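Local atomic coordinates of pectinesterase 1 (Solanum lycopersicum, PDB entry 1XG2), a protein that hydrolyses the methyl esters of pectin, releasing methanol, and may help remodel plant cell walls during fruit growth and ripening. Residues Asp10-Tyr15 and Tyr36-Thr41; Ala243-Trp248 and Tyr259-Asn264. One frame throughout, in Å; residues are numbered along the deposited sequence.

Contact 1 of 2, residues Asp10-Tyr15 and Tyr36-Thr41; sequences DGTGDY and YVKRGT
Thr12 and Lys38 meet through one polar contact: Lys38 NZ donates to Thr12 OG1 at 2.9 Å, with the lysine tail crossing the short threonine side chain at about a right angle. Lysine suits this place because its tail, extended beyond CG, is long enough to carry the ammonium group over to the loop. The hydroxyl works in both directions, receiving from the lysine and donating to Asp10 OD1 over 2.6 Å from the syn side of the carboxylate. Thr12 OG1 lies between its own backbone N and carbonyl carbon (chi1 62°), a rotamer that presents it to lysine and aspartate together. Asp10 OD1 takes a second hydrogen bond from Thr12 N at 3.1 Å, this one from above the carboxylate plane. That backbone bond makes an Asx turn, and the positive phi of the intervening Gly11 (75°) suits a residue without a side chain. The turn belongs to the loop between strand 5-7 and helix 18-24 in the first coil of a right-handed parallel beta-helix, while Lys38 stands at the corner where strand 33-37 gives way to strand 40-43. Asp10 OD2 stays 5.0 Å from Lys38 NZ, too far for a salt bridge but near enough that its charge probably steadies the ammonium group across this solvent-facing surface. Farther out, the lysine side chain packs on Val6, Ala8 and Asp60. The carboxylate of Asp60 also ties down the corner, accepting from the Arg39 backbone N and hydrogen-bonding with Tyr36 OH, while Asp14 OD2 accepts from the backbone N of Val6.

Contact 2 of 2, residues Ala243-Trp248 and Tyr259-Asn264; sequences AGWAEW and YGEFMN
Trp245 and Tyr259 have the nearest pair of CA atoms across the two segments, 8.4 Å apart, so large side chains have to bridge the gap. The six-membered ring of Trp245 and the Tyr259 ring form an offset stack, with centroids 4.3 Å apart and planes inclined by 26°. Tyr259 CB sits over the same tryptophan ring as a CH-pi contact, 3.9 Å from its centroid. With Trp245 CG beside the backbone N (chi1 -50°), the indole reaches across to the strand and turns its N-H edge to Glu261. There NE1 donates to Glu261 OE2 at 3.1 Å in a fairly straight bond (162°), close to the indole plane but arriving from above the carboxylate plane. Tryptophan thus offers both a broad face and a donor, and glutamate satisfies that buried N-H. Glu261 OE2 also accepts from Tyr280 OH and forms a salt bridge with Arg274 NE, which probably stabilises its negative charge; Tyr259 OH bonds to Ser227 OG. Segment 243-248 hydrogen-bonds through its backbone to strand 217-220, whereas strand 258-262 lies between strands 228-232 and 280-283, and the indole packs inside the last coils of the beta-helix, against Leu219, Thr229 and Val231.

Contacts 1 and 2 lie on opposite sides of the chain's centre, 43 Å apart between centres and about 30 Å between nearest atoms. Both belong to the C-terminal pectinesterase part of a longer protein. One parallel sheet unites them: strand 33-37 of contact 1 is second from one end, strand 258-262 of contact 2 second from the other. Contact 1 lies on the surface, away from the probable catalytic and substrate-binding residues. Contact 2 is buried near the substrate region: the Tyr259 side chain comes within about 5 Å of that of Arg221 and about 7 Å of that of Trp223, both probably substrate-binding, as in relatives. The predicted catalytic residues Asp132 and Asp153 belong to neither contact.

Contact 1 of 2, residues Asp10-Tyr15 and Tyr36-Thr41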
ATOM      1  N   ASP A  10     -22.859 -13.139 -20.768  1.00 32.00           N
ATOM      2  CA  ASP A  10     -23.866 -13.862 -21.553  1.00 32.94           C
ATOM      3  C   ASP A  10     -25.308 -13.776 -21.005  1.00 33.28           C
ATOM      4  O   ASP A  10     -26.155 -14.598 -21.374  1.00 34.22           O
ATOM      5  CB  ASP A  10     -23.451 -15.337 -21.686  1.00 32.88           C
ATOM      6  CG  ASP A  10     -23.409 -16.068 -20.342  1.00 33.79           C
ATOM      7  OD1 ASP A  10     -23.821 -15.489 -19.311  1.00 32.03           O
ATOM      8  OD2 ASP A  10     -22.963 -17.232 -20.224  1.00 35.58           O
ATOM      9  N   GLY A  11     -25.588 -12.811 -20.130  1.00 33.42           N
ATOM     10  CA  GLY A  11     -26.934 -12.615 -19.601  1.00 33.10           C
ATOM     11  C   GLY A  11     -27.419 -13.616 -18.556  1.00 33.00           C
ATOM     12  O   GLY A  11     -28.546 -13.498 -18.074  1.00 32.99           O
ATOM     13  N   THR A  12     -26.573 -14.574 -18.171  1.00 32.74           N
ATOM     14  CA  THR A  12     -26.962 -15.631 -17.222  1.00 32.43           C
ATOM     15  C   THR A  12     -26.790 -15.229 -15.758  1.00 31.76           C
ATOM     16  O   THR A  12     -27.046 -16.028 -14.861  1.00 32.11           O
ATOM     17  CB  THR A  12     -26.145 -16.923 -17.461  1.00 32.68           C
ATOM     18  OG1 THR A  12     -24.742 -16.678 -17.243  1.00 33.05           O
ATOM     19  CG2 THR A  12     -26.255 -17.417 -18.921  1.00 33.13           C
ATOM     20  N   GLY A  13     -26.331 -14.007 -15.514  1.00 31.08           N
ATOM     21  CA  GLY A  13     -26.121 -13.530 -14.162  1.00 30.19           C
ATOM     22  C   GLY A  13     -27.112 -12.471 -13.742  1.00 29.52           C
ATOM     23  O   GLY A  13     -28.124 -12.243 -14.408  1.00 29.64           O
ATOM     24  N   ASP A  14     -26.814 -11.839 -12.613  1.00 28.38           N
ATOM     25  CA  ASP A  14     -27.591 -10.714 -12.101  1.00 27.73           C
ATOM     26  C   ASP A  14     -27.193  -9.394 -12.742  1.00 27.08           C
ATOM     27  O   ASP A  14     -28.006  -8.480 -12.811  1.00 26.31           O
ATOM     28  CB  ASP A  14     -27.403 -10.579 -10.595  1.00 27.76           C
ATOM     29  CG  ASP A  14     -27.807 -11.821  -9.853  1.00 28.93           C
ATOM     30  OD1 ASP A  14     -28.985 -12.217  -9.980  1.00 29.59           O
ATOM     31  OD2 ASP A  14     -27.024 -12.471  -9.137  1.00 27.53           O
ATOM     32  N   TYR A  15     -25.933  -9.277 -13.167  1.00 26.35           N
ATOM     33  CA  TYR A  15     -25.447  -8.041 -13.792  1.00 26.06           C
ATOM     34  C   TYR A  15     -24.480  -8.365 -14.907  1.00 25.68           C
ATOM     35  O   TYR A  15     -23.852  -9.425 -14.917  1.00 25.20           O
ATOM     36  CB  TYR A  15     -24.754  -7.115 -12.767  1.00 26.13           C
ATOM     37  CG  TYR A  15     -25.584  -6.793 -11.549  1.00 25.81           C
ATOM     38  CD1 TYR A  15     -26.506  -5.742 -11.564  1.00 26.40           C
ATOM     39  CD2 TYR A  15     -25.459  -7.542 -10.379  1.00 26.18           C
ATOM     40  CE1 TYR A  15     -27.280  -5.444 -10.449  1.00 25.69           C
ATOM     41  CE2 TYR A  15     -26.229  -7.251  -9.252  1.00 25.22           C
ATOM     42  CZ  TYR A  15     -27.141  -6.204  -9.294  1.00 26.20           C
ATOM     43  OH  TYR A  15     -27.918  -5.918  -8.193  1.00 24.85           O
ATOM     44  N   TYR A  36     -19.622 -13.096  -7.639  1.00 16.34           N
ATOM     45  CA  TYR A  36     -18.963 -14.062  -8.516  1.00 16.44           C
ATOM     46  C   TYR A  36     -18.983 -13.507  -9.934  1.00 16.09           C
ATOM     47  O   TYR A  36     -20.030 -13.144 -10.429  1.00 17.03           O
ATOM     48  CB  TYR A  36     -19.667 -15.433  -8.429  1.00 17.04           C
ATOM     49  CG  TYR A  36     -19.281 -16.463  -9.489  1.00 19.36           C
ATOM     50  CD1 TYR A  36     -17.960 -16.697  -9.825  1.00 22.43           C
ATOM     51  CD2 TYR A  36     -20.260 -17.225 -10.137  1.00 23.68           C
ATOM     52  CE1 TYR A  36     -17.607 -17.655 -10.781  1.00 23.59           C
ATOM     53  CE2 TYR A  36     -19.916 -18.188 -11.101  1.00 24.74           C
ATOM     54  CZ  TYR A  36     -18.585 -18.386 -11.420  1.00 25.53           C
ATOM     55  OH  TYR A  36     -18.224 -19.327 -12.371  1.00 29.57           O
ATOM     56  N   VAL A  37     -17.825 -13.432 -10.571  1.00 15.51           N
ATOM     57  CA  VAL A  37     -17.693 -12.916 -11.920  1.00 15.72           C
ATOM     58  C   VAL A  37     -17.344 -14.074 -12.842  1.00 16.48           C
ATOM     59  O   VAL A  37     -16.237 -14.623 -12.778  1.00 16.79           O
ATOM     60  CB  VAL A  37     -16.581 -11.839 -12.006  1.00 15.48           C
ATOM     61  CG1 VAL A  37     -16.581 -11.190 -13.371  1.00 15.39           C
ATOM     62  CG2 VAL A  37     -16.745 -10.798 -10.902  1.00 15.49           C
ATOM     63  N   LYS A  38     -18.293 -14.458 -13.691  1.00 17.49           N
ATOM     64  CA  LYS A  38     -18.088 -15.548 -14.643  1.00 18.42           C
ATOM     65  C   LYS A  38     -17.018 -15.221 -15.668  1.00 18.54           C
ATOM     66  O   LYS A  38     -16.656 -14.053 -15.849  1.00 19.12           O
ATOM     67  CB  LYS A  38     -19.389 -15.879 -15.364  1.00 19.37           C
ATOM     68  CG  LYS A  38     -20.463 -16.492 -14.490  1.00 20.98           C
ATOM     69  CD  LYS A  38     -21.359 -17.404 -15.349  1.00 23.81           C
ATOM     70  CE  LYS A  38     -22.646 -17.799 -14.647  1.00 25.50           C
ATOM     71  NZ  LYS A  38     -23.518 -18.668 -15.514  1.00 24.75           N
ATOM     72  N   ARG A  39     -16.517 -16.256 -16.342  1.00 18.39           N
ATOM     73  CA  ARG A  39     -15.402 -16.119 -17.271  1.00 18.66           C
ATOM     74  C   ARG A  39     -15.706 -15.084 -18.336  1.00 18.02           C
ATOM     75  O   ARG A  39     -16.859 -14.907 -18.753  1.00 17.74           O
ATOM     76  CB  ARG A  39     -15.026 -17.465 -17.918  1.00 19.19           C
ATOM     77  CG  ARG A  39     -16.059 -18.038 -18.888  1.00 21.00           C
ATOM     78  CD  ARG A  39     -15.806 -19.496 -19.247  1.00 23.06           C
ATOM     79  NE  ARG A  39     -15.866 -20.357 -18.057  1.00 26.56           N
ATOM     80  CZ  ARG A  39     -15.750 -21.689 -18.071  1.00 28.83           C
ATOM     81  NH1 ARG A  39     -15.555 -22.352 -19.212  1.00 28.25           N
ATOM     82  NH2 ARG A  39     -15.824 -22.362 -16.931  1.00 29.98           N
ATOM     83  N   GLY A  40     -14.658 -14.377 -18.736  1.00 17.31           N
ATOM     84  CA  GLY A  40     -14.779 -13.276 -19.664  1.00 16.87           C
ATOM     85  C   GLY A  40     -13.767 -12.202 -19.330  1.00 16.81           C
ATOM     86  O   GLY A  40     -13.131 -12.232 -18.269  1.00 15.04           O
ATOM     87  N   THR A  41     -13.611 -11.266 -20.254  1.00 16.72           N
ATOM     88  CA  THR A  41     -12.754 -10.112 -20.069  1.00 17.25           C
ATOM     89  C   THR A  41     -13.653  -8.887 -19.955  1.00 17.41           C
ATOM     90  O   THR A  41     -14.471  -8.626 -20.831  1.00 17.68           O
ATOM     91  CB  THR A  41     -11.774 -10.025 -21.230  1.00 17.48           C
ATOM     92  OG1 THR A  41     -10.849 -11.123 -21.128  1.00 18.02           O
ATOM     93  CG2 THR A  41     -10.902  -8.778 -21.132  1.00 18.14           C
TER

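Contact 2 of 2, residues Ala243-Trp248 and Tyr259-Asn264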
ATOM      1  N   ALA A 243      24.194  -7.223  -6.922  1.00 16.54           N
ATOM      2  CA  ALA A 243      24.042  -6.121  -5.983  1.00 16.21           C
ATOM      3  C   ALA A 243      22.744  -6.223  -5.152  1.00 15.78           C
ATOM      4  O   ALA A 243      22.668  -5.671  -4.054  1.00 15.28           O
ATOM      5  CB  ALA A 243      24.071  -4.799  -6.718  1.00 16.17           C
ATOM      6  N   GLY A 244      21.728  -6.884  -5.708  1.00 14.90           N
ATOM      7  CA  GLY A 244      20.496  -7.199  -5.003  1.00 14.50           C
ATOM      8  C   GLY A 244      19.478  -6.075  -5.015  1.00 14.39           C
ATOM      9  O   GLY A 244      18.295  -6.309  -5.265  1.00 13.37           O
ATOM     10  N   TRP A 245      19.947  -4.865  -4.721  1.00 13.78           N
ATOM     11  CA  TRP A 245      19.108  -3.694  -4.536  1.00 13.62           C
ATOM     12  C   TRP A 245      19.741  -2.521  -5.271  1.00 14.39           C
ATOM     13  O   TRP A 245      20.969  -2.500  -5.509  1.00 14.65           O
ATOM     14  CB  TRP A 245      18.950  -3.393  -3.027  1.00 13.29           C
ATOM     15  CG  TRP A 245      18.536  -4.601  -2.243  1.00 11.74           C
ATOM     16  CD1 TRP A 245      19.342  -5.611  -1.829  1.00 12.69           C
ATOM     17  CD2 TRP A 245      17.200  -4.956  -1.811  1.00 12.06           C
ATOM     18  NE1 TRP A 245      18.613  -6.563  -1.161  1.00 12.39           N
ATOM     19  CE2 TRP A 245      17.295  -6.188  -1.133  1.00 11.90           C
ATOM     20  CE3 TRP A 245      15.940  -4.350  -1.921  1.00 11.69           C
ATOM     21  CZ2 TRP A 245      16.195  -6.822  -0.560  1.00 12.75           C
ATOM     22  CZ3 TRP A 245      14.841  -4.976  -1.336  1.00 11.75           C
ATOM     23  CH2 TRP A 245      14.978  -6.213  -0.677  1.00 12.79           C
ATOM     24  N   ALA A 246      18.909  -1.557  -5.653  1.00 14.45           N
ATOM     25  CA  ALA A 246      19.349  -0.418  -6.450  1.00 14.79           C
ATOM     26  C   ALA A 246      19.075   0.905  -5.763  1.00 15.51           C
ATOM     27  O   ALA A 246      18.115   1.061  -5.000  1.00 15.25           O
ATOM     28  CB  ALA A 246      18.671  -0.434  -7.810  1.00 14.92           C
ATOM     29  N   GLU A 247      19.930   1.871  -6.065  1.00 15.92           N
ATOM     30  CA  GLU A 247      19.734   3.232  -5.628  1.00 16.44           C
ATOM     31  C   GLU A 247      18.467   3.810  -6.252  1.00 16.57           C
ATOM     32  O   GLU A 247      18.089   3.448  -7.377  1.00 16.49           O
ATOM     33  CB  GLU A 247      20.949   4.072  -6.041  1.00 16.64           C
ATOM     34  CG  GLU A 247      22.231   3.666  -5.319  1.00 18.01           C
ATOM     35  CD  GLU A 247      23.452   4.452  -5.793  1.00 20.62           C
ATOM     36  OE1 GLU A 247      23.309   5.270  -6.718  1.00 20.92           O
ATOM     37  OE2 GLU A 247      24.548   4.240  -5.230  1.00 19.94           O
ATOM     38  N   TRP A 248      17.819   4.703  -5.513  1.00 16.75           N
ATOM     39  CA  TRP A 248      16.755   5.527  -6.048  1.00 17.23           C
ATOM     40  C   TRP A 248      17.357   6.775  -6.694  1.00 18.32           C
ATOM     41  O   TRP A 248      17.050   7.099  -7.834  1.00 17.65           O
ATOM     42  CB  TRP A 248      15.784   5.945  -4.941  1.00 17.27           C
ATOM     43  CG  TRP A 248      14.663   6.814  -5.424  1.00 16.90           C
ATOM     44  CD1 TRP A 248      14.581   8.173  -5.332  1.00 17.41           C
ATOM     45  CD2 TRP A 248      13.455   6.384  -6.068  1.00 17.41           C
ATOM     46  NE1 TRP A 248      13.398   8.615  -5.876  1.00 17.91           N
ATOM     47  CE2 TRP A 248      12.693   7.535  -6.342  1.00 17.91           C
ATOM     48  CE3 TRP A 248      12.937   5.135  -6.430  1.00 17.51           C
ATOM     49  CZ2 TRP A 248      11.463   7.481  -6.975  1.00 18.23           C
ATOM     50  CZ3 TRP A 248      11.715   5.078  -7.062  1.00 18.21           C
ATOM     51  CH2 TRP A 248      10.983   6.245  -7.318  1.00 18.81           C
ATOM     52  N   TYR A 259      16.491  -2.955   4.369  1.00 12.91           N
ATOM     53  CA  TYR A 259      16.307  -4.029   3.418  1.00 13.00           C
ATOM     54  C   TYR A 259      16.994  -5.267   3.969  1.00 13.69           C
ATOM     55  O   TYR A 259      18.179  -5.230   4.299  1.00 14.94           O
ATOM     56  CB  TYR A 259      16.893  -3.644   2.057  1.00 12.05           C
ATOM     57  CG  TYR A 259      16.077  -2.649   1.251  1.00 11.82           C
ATOM     58  CD1 TYR A 259      14.785  -2.285   1.628  1.00 11.32           C
ATOM     59  CD2 TYR A 259      16.613  -2.057   0.108  1.00 10.94           C
ATOM     60  CE1 TYR A 259      14.056  -1.372   0.892  1.00 11.56           C
ATOM     61  CE2 TYR A 259      15.880  -1.159  -0.659  1.00 11.12           C
ATOM     62  CZ  TYR A 259      14.604  -0.813  -0.259  1.00 12.07           C
ATOM     63  OH  TYR A 259      13.892   0.081  -1.003  1.00 12.08           O
ATOM     64  N   GLY A 260      16.256  -6.358   4.074  1.00 13.91           N
ATOM     65  CA  GLY A 260      16.787  -7.577   4.650  1.00 14.31           C
ATOM     66  C   GLY A 260      16.539  -8.782   3.788  1.00 14.32           C
ATOM     67  O   GLY A 260      15.544  -8.839   3.067  1.00 14.01           O
ATOM     68  N   GLU A 261      17.462  -9.740   3.864  1.00 14.42           N
ATOM     69  CA  GLU A 261      17.295 -11.057   3.277  1.00 14.97           C
ATOM     70  C   GLU A 261      17.602 -12.135   4.318  1.00 15.59           C
ATOM     71  O   GLU A 261      18.623 -12.058   5.007  1.00 15.38           O
ATOM     72  CB  GLU A 261      18.198 -11.222   2.058  1.00 14.98           C
ATOM     73  CG  GLU A 261      17.757 -10.384   0.865  1.00 14.94           C
ATOM     74  CD  GLU A 261      18.757 -10.418  -0.279  1.00 14.80           C
ATOM     75  OE1 GLU A 261      18.786 -11.432  -1.001  1.00 15.20           O
ATOM     76  OE2 GLU A 261      19.507  -9.433  -0.459  1.00 14.85           O
ATOM     77  N   PHE A 262      16.711 -13.118   4.425  1.00 15.75           N
ATOM     78  CA  PHE A 262      16.800 -14.198   5.411  1.00 16.32           C
ATOM     79  C   PHE A 262      16.513 -15.532   4.745  1.00 16.81           C
ATOM     80  O   PHE A 262      15.406 -15.777   4.287  1.00 17.56           O
ATOM     81  CB  PHE A 262      15.779 -13.960   6.535  1.00 16.33           C
ATOM     82  CG  PHE A 262      15.684 -15.062   7.564  1.00 16.41           C
ATOM     83  CD1 PHE A 262      16.685 -15.243   8.508  1.00 18.08           C
ATOM     84  CD2 PHE A 262      14.569 -15.884   7.621  1.00 17.74           C
ATOM     85  CE1 PHE A 262      16.582 -16.242   9.478  1.00 18.88           C
ATOM     86  CE2 PHE A 262      14.450 -16.876   8.587  1.00 18.23           C
ATOM     87  CZ  PHE A 262      15.462 -17.055   9.521  1.00 18.59           C
ATOM     88  N   MET A 263      17.522 -16.393   4.691  1.00 16.92           N
ATOM     89  CA  MET A 263      17.372 -17.809   4.325  1.00 17.73           C
ATOM     90  C   MET A 263      16.716 -18.015   2.944  1.00 16.93           C
ATOM     91  O   MET A 263      15.921 -18.921   2.734  1.00 16.96           O
ATOM     92  CB  MET A 263      16.534 -18.495   5.406  1.00 18.69           C
ATOM     93  CG  MET A 263      17.219 -18.479   6.774  1.00 21.79           C
ATOM     94  SD  MET A 263      18.769 -19.389   6.772  1.00 29.40           S
ATOM     95  CE  MET A 263      19.303 -18.972   8.438  1.00 30.81           C
ATOM     96  N   ASN A 264      17.078 -17.186   1.979  1.00 16.64           N
ATOM     97  CA  ASN A 264      16.659 -17.408   0.597  1.00 16.54           C
ATOM     98  C   ASN A 264      17.498 -18.499  -0.083  1.00 17.36           C
ATOM     99  O   ASN A 264      18.570 -18.875   0.401  1.00 17.50           O
ATOM    100  CB  ASN A 264      16.745 -16.113  -0.193  1.00 16.08           C
ATOM    101  CG  ASN A 264      15.831 -15.040   0.359  1.00 15.25           C
ATOM    102  OD1 ASN A 264      14.701 -15.313   0.721  1.00 14.74           O
ATOM    103  ND2 ASN A 264      16.326 -13.821   0.424  1.00 14.34           N
TER